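Local structure of subtilase cytotoxin, subunit B (Escherichia coli, 3DWA) at the interface of chains A and B. The protein forms the pentameric receptor-binding part of the AB5 subtilase cytotoxin, which recognises cell-surface glycans, among them a non-human one. Residues are numbered along the deposited sequence; one frame, centred on the assembly and turned at random. Chains: chain A/B, Subtilase cytotoxin, subunit B.

The interface of chains A and B. Residues chain A 1-3, 112; chain B 22-25, 29, 85, 92.
A:Trp2 lays its indole against the end of strand 14-24 of chain B and points its ring nitrogen at B:Tyr29: A:Trp2 NE1 donates to the phenol OH of B:Tyr29 at 2.9 Å, with the oxygen tilted from the indole plane. The two side chains cross at about a right angle, and B:Tyr29 CE2 sits at the indole edge. CG of A:Trp2 lies anti to the backbone N (chi1 175°), which carries the ring away from its own N-terminal segment and over B:Ile24, whose CB is 3.6 Å from indole CD1. Further out along the indole, CE3 touches the ring of B:Tyr85.

Backbone pairing runs alongside. A:Trp2 and B:Ile24 form an antiparallel bridge, framed on one side by A:Thr3 N donating to B:Gln23 O at 2.9 Å. On the other side B:Asp25 N donates to A:Glu1 O at 3.1 Å. The hydroxyl of A:Thr3 extends this pairing: OG1 accepts from B:Gln23 N at 2.8 Å. A:Thr3 OG1 also donates, at a longer 3.3 Å, to B:Gln23 O, meeting an in-plane lone pair of that carbonyl. That carbonyl is thus held by two donors from one residue. Such pairing between neighbouring subunits fits the five-membered B assembly.

At the N-terminus, the bent chain of A:Glu1 meets the extended chain of B:Gln23, the carboxylate and amide planes 82° apart. B:Gln23 NE2 donates to A:Glu1 OE1 at 2.8 Å, on the anti side of the carboxylate and somewhat out of its plane, nearly straight at the hydrogen (177°).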
loop_
_atom_site.group_PDB
_atom_site.type_symbol
_atom_site.label_atom_id
_atom_site.label_comp_id
_atom_site.label_asym_id
_atom_site.label_seq_id
_atom_site.Cartn_x
_atom_site.Cartn_y
_atom_site.Cartn_z
ATOM N N GLU A 1 -7.616 -24.620 -11.124
ATOM C CA GLU A 1 -8.497 -24.411 -9.922
ATOM C C GLU A 1 -9.179 -23.075 -10.105
ATOM O O GLU A 1 -8.722 -22.293 -10.909
ATOM C CB GLU A 1 -7.647 -24.374 -8.625
ATOM C CG GLU A 1 -6.942 -23.007 -8.310
ATOM C CD GLU A 1 -5.933 -22.500 -9.378
ATOM O OE1 GLU A 1 -5.342 -21.410 -9.172
ATOM O OE2 GLU A 1 -5.731 -23.169 -10.417
ATOM N N TRP A 2 -10.252 -22.825 -9.355
ATOM C CA TRP A 2 -10.950 -21.519 -9.389
ATOM C C TRP A 2 -11.653 -21.342 -8.068
ATOM O O TRP A 2 -12.248 -22.289 -7.557
ATOM C CB TRP A 2 -12.019 -21.433 -10.507
ATOM C CG TRP A 2 -12.853 -20.113 -10.495
ATOM C CD1 TRP A 2 -12.405 -18.836 -10.168
ATOM C CD2 TRP A 2 -14.240 -19.962 -10.844
ATOM N NE1 TRP A 2 -13.441 -17.933 -10.269
ATOM C CE2 TRP A 2 -14.567 -18.585 -10.698
ATOM C CE3 TRP A 2 -15.238 -20.855 -11.283
ATOM C CZ2 TRP A 2 -15.859 -18.084 -10.958
ATOM C CZ3 TRP A 2 -16.508 -20.361 -11.531
ATOM C CH2 TRP A 2 -16.811 -18.986 -11.370
ATOM N N THR A 3 -11.582 -20.129 -7.510
ATOM C CA THR A 3 -12.452 -19.765 -6.369
ATOM C C THR A 3 -13.900 -20.287 -6.441
ATOM O O THR A 3 -14.407 -20.787 -5.461
ATOM C CB THR A 3 -12.446 -18.244 -6.156
ATOM O OG1 THR A 3 -11.094 -17.856 -5.972
ATOM C CG2 THR A 3 -13.263 -17.830 -4.928
ATOM N N PRO A 112 -19.119 -15.733 -7.362
ATOM C CA PRO A 112 -19.589 -17.091 -7.625
ATOM C C PRO A 112 -20.047 -17.774 -6.361
ATOM O O PRO A 112 -19.709 -17.340 -5.240
ATOM C CB PRO A 112 -18.349 -17.801 -8.173
ATOM C CG PRO A 112 -17.183 -17.032 -7.668
ATOM C CD PRO A 112 -17.668 -15.603 -7.571
ATOM N N GLY B 22 -10.709 -13.260 -6.018
ATOM C CA GLY B 22 -10.391 -14.681 -5.975
ATOM C C GLY B 22 -9.154 -15.022 -6.779
ATOM O O GLY B 22 -8.273 -14.176 -6.978
ATOM N N GLN B 23 -9.062 -16.289 -7.183
ATOM C CA GLN B 23 -7.955 -16.789 -7.987
ATOM C C GLN B 23 -8.518 -17.784 -9.013
ATOM O O GLN B 23 -9.458 -18.493 -8.721
ATOM C CB GLN B 23 -6.958 -17.502 -7.089
ATOM C CG GLN B 23 -5.728 -18.047 -7.779
ATOM C CD GLN B 23 -4.740 -18.635 -6.778
ATOM O OE1 GLN B 23 -4.336 -17.965 -5.821
ATOM N NE2 GLN B 23 -4.354 -19.888 -6.988
ATOM N N ILE B 24 -7.929 -17.828 -10.204
ATOM C CA ILE B 24 -8.250 -18.877 -11.181
ATOM C C ILE B 24 -6.983 -19.139 -11.977
ATOM O O ILE B 24 -6.307 -18.193 -12.392
ATOM C CB ILE B 24 -9.394 -18.448 -12.159
ATOM C CG1 ILE B 24 -9.678 -19.568 -13.168
ATOM C CG2 ILE B 24 -9.001 -17.151 -12.922
ATOM C CD1 ILE B 24 -10.995 -19.394 -13.986
ATOM N N ASP B 25 -6.661 -20.408 -12.203
ATOM C CA ASP B 25 -5.475 -20.768 -13.012
ATOM C C ASP B 25 -4.147 -20.125 -12.532
ATOM O O ASP B 25 -3.375 -19.538 -13.308
ATOM C CB ASP B 25 -5.752 -20.492 -14.496
ATOM C CG ASP B 25 -4.743 -21.177 -15.430
ATOM O OD1 ASP B 25 -4.402 -22.359 -15.173
ATOM O OD2 ASP B 25 -4.306 -20.536 -16.414
ATOM N N TYR B 29 -7.403 -12.489 -9.290
ATOM C CA TYR B 29 -8.272 -11.516 -10.008
ATOM C C TYR B 29 -9.181 -10.786 -9.015
ATOM O O TYR B 29 -9.298 -11.200 -7.859
ATOM C CB TYR B 29 -9.159 -12.200 -11.097
ATOM C CG TYR B 29 -10.266 -13.038 -10.497
ATOM C CD1 TYR B 29 -11.523 -12.476 -10.162
ATOM C CD2 TYR B 29 -10.070 -14.371 -10.283
ATOM C CE1 TYR B 29 -12.519 -13.252 -9.577
ATOM C CE2 TYR B 29 -11.041 -15.161 -9.722
ATOM C CZ TYR B 29 -12.274 -14.595 -9.385
ATOM O OH TYR B 29 -13.206 -15.400 -8.809
ATOM N N TYR B 85 -13.688 -18.557 -19.934
ATOM C CA TYR B 85 -14.110 -19.719 -19.139
ATOM C C TYR B 85 -15.600 -19.543 -18.793
ATOM O O TYR B 85 -15.949 -18.626 -18.063
ATOM C CB TYR B 85 -13.218 -19.870 -17.885
ATOM C CG TYR B 85 -13.460 -21.127 -17.063
ATOM C CD1 TYR B 85 -13.290 -22.399 -17.620
ATOM C CD2 TYR B 85 -13.862 -21.034 -15.719
ATOM C CE1 TYR B 85 -13.523 -23.553 -16.858
ATOM C CE2 TYR B 85 -14.096 -22.166 -14.949
ATOM C CZ TYR B 85 -13.933 -23.427 -15.523
ATOM O OH TYR B 85 -14.178 -24.543 -14.757
ATOM N N LEU B 92 -19.750 -14.181 -13.060
ATOM C CA LEU B 92 -19.146 -12.853 -12.984
ATOM C C LEU B 92 -19.414 -12.076 -14.263
ATOM O O LEU B 92 -20.490 -11.528 -14.424
ATOM C CB LEU B 92 -17.633 -12.955 -12.666
ATOM C CG LEU B 92 -17.301 -13.511 -11.276
ATOM C CD1 LEU B 92 -15.787 -13.815 -11.165
ATOM C CD2 LEU B 92 -17.744 -12.513 -10.193
#